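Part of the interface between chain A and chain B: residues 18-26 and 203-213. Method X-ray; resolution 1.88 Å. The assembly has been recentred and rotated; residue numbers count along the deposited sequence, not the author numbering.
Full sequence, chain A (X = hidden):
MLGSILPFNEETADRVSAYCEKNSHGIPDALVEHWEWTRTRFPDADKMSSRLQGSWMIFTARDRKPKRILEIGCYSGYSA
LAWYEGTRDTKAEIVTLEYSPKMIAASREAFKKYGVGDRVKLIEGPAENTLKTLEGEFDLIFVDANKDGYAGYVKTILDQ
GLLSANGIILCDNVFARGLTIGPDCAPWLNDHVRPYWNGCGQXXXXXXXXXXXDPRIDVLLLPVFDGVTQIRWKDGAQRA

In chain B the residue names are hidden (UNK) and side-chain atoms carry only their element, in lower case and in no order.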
ATOM      1  N   ALA A  18       8.950  -4.722 -13.312  1.00 20.33           N
ATOM      2  CA  ALA A  18      10.104  -5.607 -13.184  1.00 23.69           C
ATOM      3  C   ALA A  18      11.126  -5.041 -12.180  1.00 19.37           C
ATOM      4  O   ALA A  18      11.752  -5.795 -11.428  1.00 20.34           O
ATOM      5  CB  ALA A  18      10.763  -5.834 -14.533  1.00 26.90           C
ATOM      6  N   TYR A  19      11.305  -3.726 -12.208  1.00 17.89           N
ATOM      7  CA  TYR A  19      12.201  -3.064 -11.258  1.00 23.44           C
ATOM      8  C   TYR A  19      11.751  -3.284  -9.822  1.00 22.05           C
ATOM      9  O   TYR A  19      12.579  -3.549  -8.938  1.00 18.82           O
ATOM     10  CB  TYR A  19      12.290  -1.560 -11.533  1.00 17.93           C
ATOM     11  CG  TYR A  19      13.361  -0.881 -10.704  1.00 20.30           C
ATOM     12  CD1 TYR A  19      14.685  -0.863 -11.129  1.00 19.28           C
ATOM     13  CD2 TYR A  19      13.051  -0.267  -9.499  1.00 21.08           C
ATOM     14  CE1 TYR A  19      15.678  -0.240 -10.368  1.00 20.04           C
ATOM     15  CE2 TYR A  19      14.041   0.355  -8.727  1.00 20.87           C
ATOM     16  CZ  TYR A  19      15.342   0.363  -9.171  1.00 18.48           C
ATOM     17  OH  TYR A  19      16.324   0.972  -8.416  1.00 21.83           O
ATOM     18  N   CYS A  20      10.446  -3.157  -9.583  1.00 17.48           N
ATOM     19  CA  CYS A  20       9.916  -3.410  -8.245  1.00 17.95           C
ATOM     20  C   CYS A  20      10.165  -4.852  -7.807  1.00 23.94           C
ATOM     21  O   CYS A  20      10.522  -5.101  -6.648  1.00 20.81           O
ATOM     22  CB  CYS A  20       8.422  -3.094  -8.182  1.00 17.31           C
ATOM     23  SG  CYS A  20       8.081  -1.327  -8.334  1.00 20.39           S
ATOM     24  N   GLU A  21       9.969  -5.800  -8.721  1.00 16.56           N
ATOM     25  CA  GLU A  21      10.268  -7.212  -8.415  1.00 20.47           C
ATOM     26  C   GLU A  21      11.734  -7.458  -8.065  1.00 22.51           C
ATOM     27  O   GLU A  21      12.054  -8.235  -7.153  1.00 22.35           O
ATOM     28  CB  GLU A  21       9.907  -8.109  -9.602  1.00 30.78           C
ATOM     29  CG  GLU A  21       8.526  -8.700  -9.558  1.00 36.76           C
ATOM     30  CD  GLU A  21       8.274  -9.630 -10.732  1.00 38.45           C
ATOM     31  OE1 GLU A  21       8.797 -10.763 -10.725  1.00 41.31           O
ATOM     32  OE2 GLU A  21       7.559  -9.216 -11.666  1.00 42.60           O
ATOM     33  N   LYS A  22      12.619  -6.844  -8.844  1.00 20.81           N
ATOM     34  CA  LYS A  22      14.065  -6.980  -8.653  1.00 22.83           C
ATOM     35  C   LYS A  22      14.488  -6.425  -7.298  1.00 21.85           C
ATOM     36  O   LYS A  22      15.400  -6.946  -6.659  1.00 23.83           O
ATOM     37  CB  LYS A  22      14.816  -6.243  -9.772  1.00 29.68           C
ATOM     38  CG  LYS A  22      16.332  -6.369  -9.725  1.00 38.47           C
ATOM     39  CD  LYS A  22      16.985  -5.517 -10.812  1.00 49.19           C
ATOM     40  CE  LYS A  22      17.485  -4.169 -10.280  1.00 52.20           C
ATOM     41  NZ  LYS A  22      18.740  -4.298  -9.478  1.00 58.16           N
ATOM     42  N   ASN A  23      13.800  -5.380  -6.896  1.00 23.88           N
ATOM     43  CA  ASN A  23      14.122  -4.669  -5.680  1.00 23.20           C
ATOM     44  C   ASN A  23      13.213  -4.953  -4.482  1.00 21.47           C
ATOM     45  O   ASN A  23      13.168  -4.242  -3.534  1.00 20.78           O
ATOM     46  CB  ASN A  23      14.283  -3.190  -5.977  1.00 23.44           C
ATOM     47  CG  ASN A  23      15.508  -2.897  -6.797  1.00 31.03           C
ATOM     48  OD1 ASN A  23      16.586  -2.913  -6.289  1.00 33.97           O
ATOM     49  ND2 ASN A  23      15.331  -2.631  -8.059  1.00 27.17           N
ATOM     50  N   SER A  24      12.502  -6.047  -4.563  1.00 20.96           N
ATOM     51  CA  SER A  24      11.707  -6.551  -3.451  1.00 19.69           C
ATOM     52  C   SER A  24      12.111  -7.996  -3.217  1.00 21.72           C
ATOM     53  O   SER A  24      12.545  -8.682  -4.149  1.00 21.45           O
ATOM     54  CB  SER A  24      10.206  -6.474  -3.728  1.00 18.53           C
ATOM     55  OG  SER A  24       9.829  -5.165  -4.082  1.00 18.28           O
ATOM     56  N   HIS A  25      11.954  -8.479  -1.991  1.00 23.75           N
ATOM     57  CA  HIS A  25      12.218  -9.892  -1.763  1.00 27.04           C
ATOM     58  C   HIS A  25      11.215 -10.719  -2.543  1.00 25.67           C
ATOM     59  O   HIS A  25      10.040 -10.379  -2.609  1.00 20.44           O
ATOM     60  CB  HIS A  25      12.201 -10.216  -0.276  1.00 29.64           C
ATOM     61  CG  HIS A  25      13.433  -9.743   0.421  1.00 32.09           C
ATOM     62  ND1 HIS A  25      13.444  -8.648   1.256  1.00 27.61           N
ATOM     63  CD2 HIS A  25      14.718 -10.169   0.343  1.00 36.54           C
ATOM     64  CE1 HIS A  25      14.673  -8.435   1.684  1.00 25.94           C
ATOM     65  NE2 HIS A  25      15.465  -9.348   1.150  1.00 36.64           N
ATOM     66  N   GLY A  26      11.708 -11.777  -3.183  1.00 28.24           N
ATOM     67  CA  GLY A  26      10.873 -12.589  -4.048  1.00 28.22           C
ATOM     68  C   GLY A  26      10.039 -13.611  -3.307  1.00 29.01           C
ATOM     69  O   GLY A  26      10.214 -13.843  -2.118  1.00 28.17           O
TER
ATOM     70  N   UNK B 203      20.595   7.948  -7.140  1.00 22.10           N
ATOM     71  CA  UNK B 203      20.903   7.713  -5.737  1.00 24.36           C
ATOM     72  C   UNK B 203      19.945   6.661  -5.215  1.00 24.47           C
ATOM     73  O   UNK B 203      20.350   5.730  -4.485  1.00 20.55           O
ATOM     74  c   UNK B 203      20.808   8.997  -4.919  1.00 26.87           C
ATOM     75  N   UNK B 204      18.695   6.759  -5.674  1.00 19.44           N
ATOM     76  CA  UNK B 204      17.642   5.947  -5.084  1.00 14.86           C
ATOM     77  C   UNK B 204      17.765   4.549  -5.645  1.00 18.81           C
ATOM     78  O   UNK B 204      17.344   3.581  -5.013  1.00 18.40           O
ATOM     79  c   UNK B 204      16.258   6.536  -5.373  1.00 15.85           C
ATOM     80  c   UNK B 204      14.828   8.573  -5.145  1.00 16.16           C
ATOM     81  c   UNK B 204      15.944   7.759  -4.516  1.00 17.97           C
ATOM     82  c   UNK B 204      15.560   7.309  -3.083  1.00 16.16           C
ATOM     83  N   UNK B 205      18.384   4.436  -6.819  1.00 19.04           N
ATOM     84  CA  UNK B 205      18.640   3.102  -7.335  1.00 20.66           C
ATOM     85  C   UNK B 205      19.698   2.437  -6.441  1.00 18.86           C
ATOM     86  O   UNK B 205      19.525   1.282  -6.022  1.00 25.25           O
ATOM     87  c   UNK B 205      19.554   1.779  -9.302  1.00 20.49           C
ATOM     88  o   UNK B 205      18.728   0.841  -9.392  1.00 20.31           O
ATOM     89  c   UNK B 205      19.097   3.144  -8.798  1.00 21.24           C
ATOM     90  o   UNK B 205      20.750   1.639  -9.601  1.00 26.64           O
ATOM     91  N   UNK B 206      20.780   3.118  -6.151  1.00 18.80           N
ATOM     92  CA  UNK B 206      21.794   2.555  -5.277  1.00 21.35           C
ATOM     93  C   UNK B 206      21.217   2.087  -3.954  1.00 23.03           C
ATOM     94  O   UNK B 206      21.422   1.009  -3.528  1.00 20.64           O
ATOM     95  n   UNK B 206      26.144   5.621  -7.678  1.00 62.24           N
ATOM     96  c   UNK B 206      22.860   3.580  -4.969  1.00 28.25           C
ATOM     97  c   UNK B 206      25.022   5.912  -6.749  1.00 57.82           C
ATOM     98  c   UNK B 206      24.851   4.873  -5.663  1.00 50.68           C
ATOM     99  c   UNK B 206      23.837   3.815  -6.057  1.00 38.66           C
ATOM    100  N   UNK B 207      20.476   2.983  -3.355  1.00 20.16           N
ATOM    101  CA  UNK B 207      19.724   2.692  -2.147  1.00 19.01           C
ATOM    102  C   UNK B 207      18.942   1.407  -2.296  1.00 20.78           C
ATOM    103  O   UNK B 207      19.097   0.481  -1.489  1.00 19.34           O
ATOM    104  c   UNK B 207      15.545   3.361   0.098  1.00 24.59           C
ATOM    105  c   UNK B 207      16.020   3.112   1.380  1.00 22.64           C
ATOM    106  c   UNK B 207      18.779   3.851  -1.826  1.00 18.02           C
ATOM    107  c   UNK B 207      18.267   3.340   0.585  1.00 20.65           C
ATOM    108  c   UNK B 207      17.373   3.105   1.621  1.00 22.93           C
ATOM    109  c   UNK B 207      17.812   3.576  -0.699  1.00 19.56           C
ATOM    110  c   UNK B 207      16.437   3.595  -0.930  1.00 12.46           C
ATOM    111  N   UNK B 208      18.139   1.336  -3.360  1.00 17.71           N
ATOM    112  CA  UNK B 208      17.216   0.221  -3.498  1.00 17.10           C
ATOM    113  C   UNK B 208      18.029  -1.057  -3.570  1.00 19.54           C
ATOM    114  O   UNK B 208      17.753  -2.037  -2.846  1.00 24.30           O
ATOM    115  c   UNK B 208      16.337   0.393  -4.745  1.00 17.04           C
ATOM    116  o   UNK B 208      15.437   1.482  -4.568  1.00 18.65           O
ATOM    117  N   UNK B 209      19.119  -1.001  -4.335  1.00 17.82           N
ATOM    118  CA  UNK B 209      19.847  -2.241  -4.569  1.00 19.88           C
ATOM    119  C   UNK B 209      20.486  -2.653  -3.234  1.00 26.83           C
ATOM    120  O   UNK B 209      20.529  -3.843  -2.868  1.00 25.31           O
ATOM    121  c   UNK B 209      20.887  -2.069  -5.663  1.00 22.91           C
ATOM    122  N   UNK B 210      20.897  -1.643  -2.470  1.00 27.23           N
ATOM    123  CA  UNK B 210      21.591  -1.890  -1.218  1.00 22.98           C
ATOM    124  C   UNK B 210      20.688  -2.593  -0.228  1.00 19.70           C
ATOM    125  O   UNK B 210      21.155  -3.451   0.549  1.00 22.88           O
ATOM    126  N   UNK B 211      19.392  -2.277  -0.282  1.00 19.60           N
ATOM    127  CA  UNK B 211      18.474  -2.855   0.689  1.00 17.13           C
ATOM    128  C   UNK B 211      18.423  -4.356   0.471  1.00 21.68           C
ATOM    129  O   UNK B 211      18.223  -5.125   1.407  1.00 21.35           O
ATOM    130  c   UNK B 211      17.064  -2.246   0.568  1.00 17.43           C
ATOM    131  c   UNK B 211      17.260  -0.603   2.521  1.00 17.32           C
ATOM    132  c   UNK B 211      16.859  -0.806   1.040  1.00 16.88           C
ATOM    133  c   UNK B 211      15.403  -0.414   0.830  1.00 13.71           C
ATOM    134  N   UNK B 212      18.649  -4.775  -0.770  1.00 18.28           N
ATOM    135  CA  UNK B 212      18.494  -6.183  -1.091  1.00 19.38           C
ATOM    136  C   UNK B 212      19.696  -6.992  -0.611  1.00 23.54           C
ATOM    137  O   UNK B 212      19.679  -8.223  -0.660  1.00 25.42           O
ATOM    138  c   UNK B 212      15.687  -8.220  -3.031  1.00 29.29           C
ATOM    139  c   UNK B 212      16.968  -5.763  -3.077  1.00 28.54           C
ATOM    140  s   UNK B 212      15.560  -6.596  -2.319  1.00 28.00           S
ATOM    141  c   UNK B 212      18.279  -6.364  -2.598  1.00 26.65           C
ATOM    142  N   UNK B 213      20.728  -6.291  -0.143  1.00 26.96           N
ATOM    143  CA  UNK B 213      21.949  -6.945   0.328  1.00 27.76           C
ATOM    144  C   UNK B 213      22.014  -7.043   1.853  1.00 29.00           C
ATOM    145  O   UNK B 213      23.002  -7.506   2.410  1.00 32.13           O
ATOM    146  c   UNK B 213      23.172  -6.191  -0.186  1.00 31.06           C
ATOM    147  o   UNK B 213      23.026  -8.079  -3.183  1.00 66.79           O
ATOM    148  o   UNK B 213      24.464  -8.350  -1.546  1.00 65.10           O
ATOM    149  c   UNK B 213      23.343  -6.250  -1.689  1.00 41.42           C
ATOM    150  c   UNK B 213      23.636  -7.657  -2.177  1.00 58.39           C
TER
HETATM  151  O   HOH W   1      18.544  -1.732  -7.984  1.00 35.74           O
HETATM  152  O   HOH W   2      19.387  -1.351 -10.763  1.00 36.79           O
HETATM  153  O   HOH W   3      14.786  -2.137  -2.454  1.00 18.86           O

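Position 203 has one side-chain carbon, out of reach of the chain A stretch. A lone carbon is alanine, A203(B).

Position 204 has four carbons, forked at the second, which lead away from chain A. This is leucine, L204(B).

Position 205 has two carbons, the second carrying two oxygens. One oxygen lies 2.6 Å from OH of Y19(A), near the plane of the ring. A carboxylate on so short a stem is aspartate, D205(B). Y19(A) OH donates a hydrogen bond to D205(B) OD1.

Position 206 has four carbons in a row ending in nitrogen. Its CA-to-CB bond points away from the chain A stretch. This is lysine, K206(B).

Position 207 has one carbon and then a ring of six carbons, with no oxygen on the ring. It makes no contact with the chain A stretch. This is phenylalanine, F207(B).

Position 208 has one carbon and one oxygen, and its CA-to-CB bond points toward chain A. CB lies 3.7 Å from Y19(A) OH and also 3.7 Å from N23(A) OD1. This is serine, S208(B). Its OG donates to L204(B) O at 2.9 Å, a bond back to its own helix.

Position 209 has one carbon. Its CB is 4.4 Å from N23(A) OD1. This is alanine, A209(B).

Position 210 has no side-chain atoms. This is glycine, G210(B).

Position 211 has four carbons, forked at the second. CA-to-CB points toward the chain A stretch, but the side chain stops short of contact. This is leucine, L211(B).

Position 212 is an unbranched chain of two carbons, sulfur and one carbon. The terminal carbon is 3.4 Å from S24(A) O, and the sulfur is 3.6 Å from N23(A) O. This is methionine, M212(B). Its SD sits over the face of the H25(A) ring, 4.4 Å from the centroid.

Position 213 has three carbons, the third carrying two oxygens. Its CA-to-CB bond points away from the chain A stretch. This is glutamate, E213(B).

The contact has a hydrogen-bonded end and a packed end. At the first, D205(B) accepts from Y19(A) and is also bridged by water. Water 1 donates to D205(B) OD1 and N23(A) OD1 and accepts from K22(A) NZ. Between the ends the backbones are nearest, with CA of N23(A) 6.2 Å from CA of S208(B). Water 3 there donates to the O atoms of both residues. At the other end M212(B), with the largest covered area, packs on the loop that follows the chain A helix. N23(A) ND2 donates to Y19(A) O at 3.0 Å, tying its side chain to that helix.

Chain B, residues 203-213: ALDKFSAGLME
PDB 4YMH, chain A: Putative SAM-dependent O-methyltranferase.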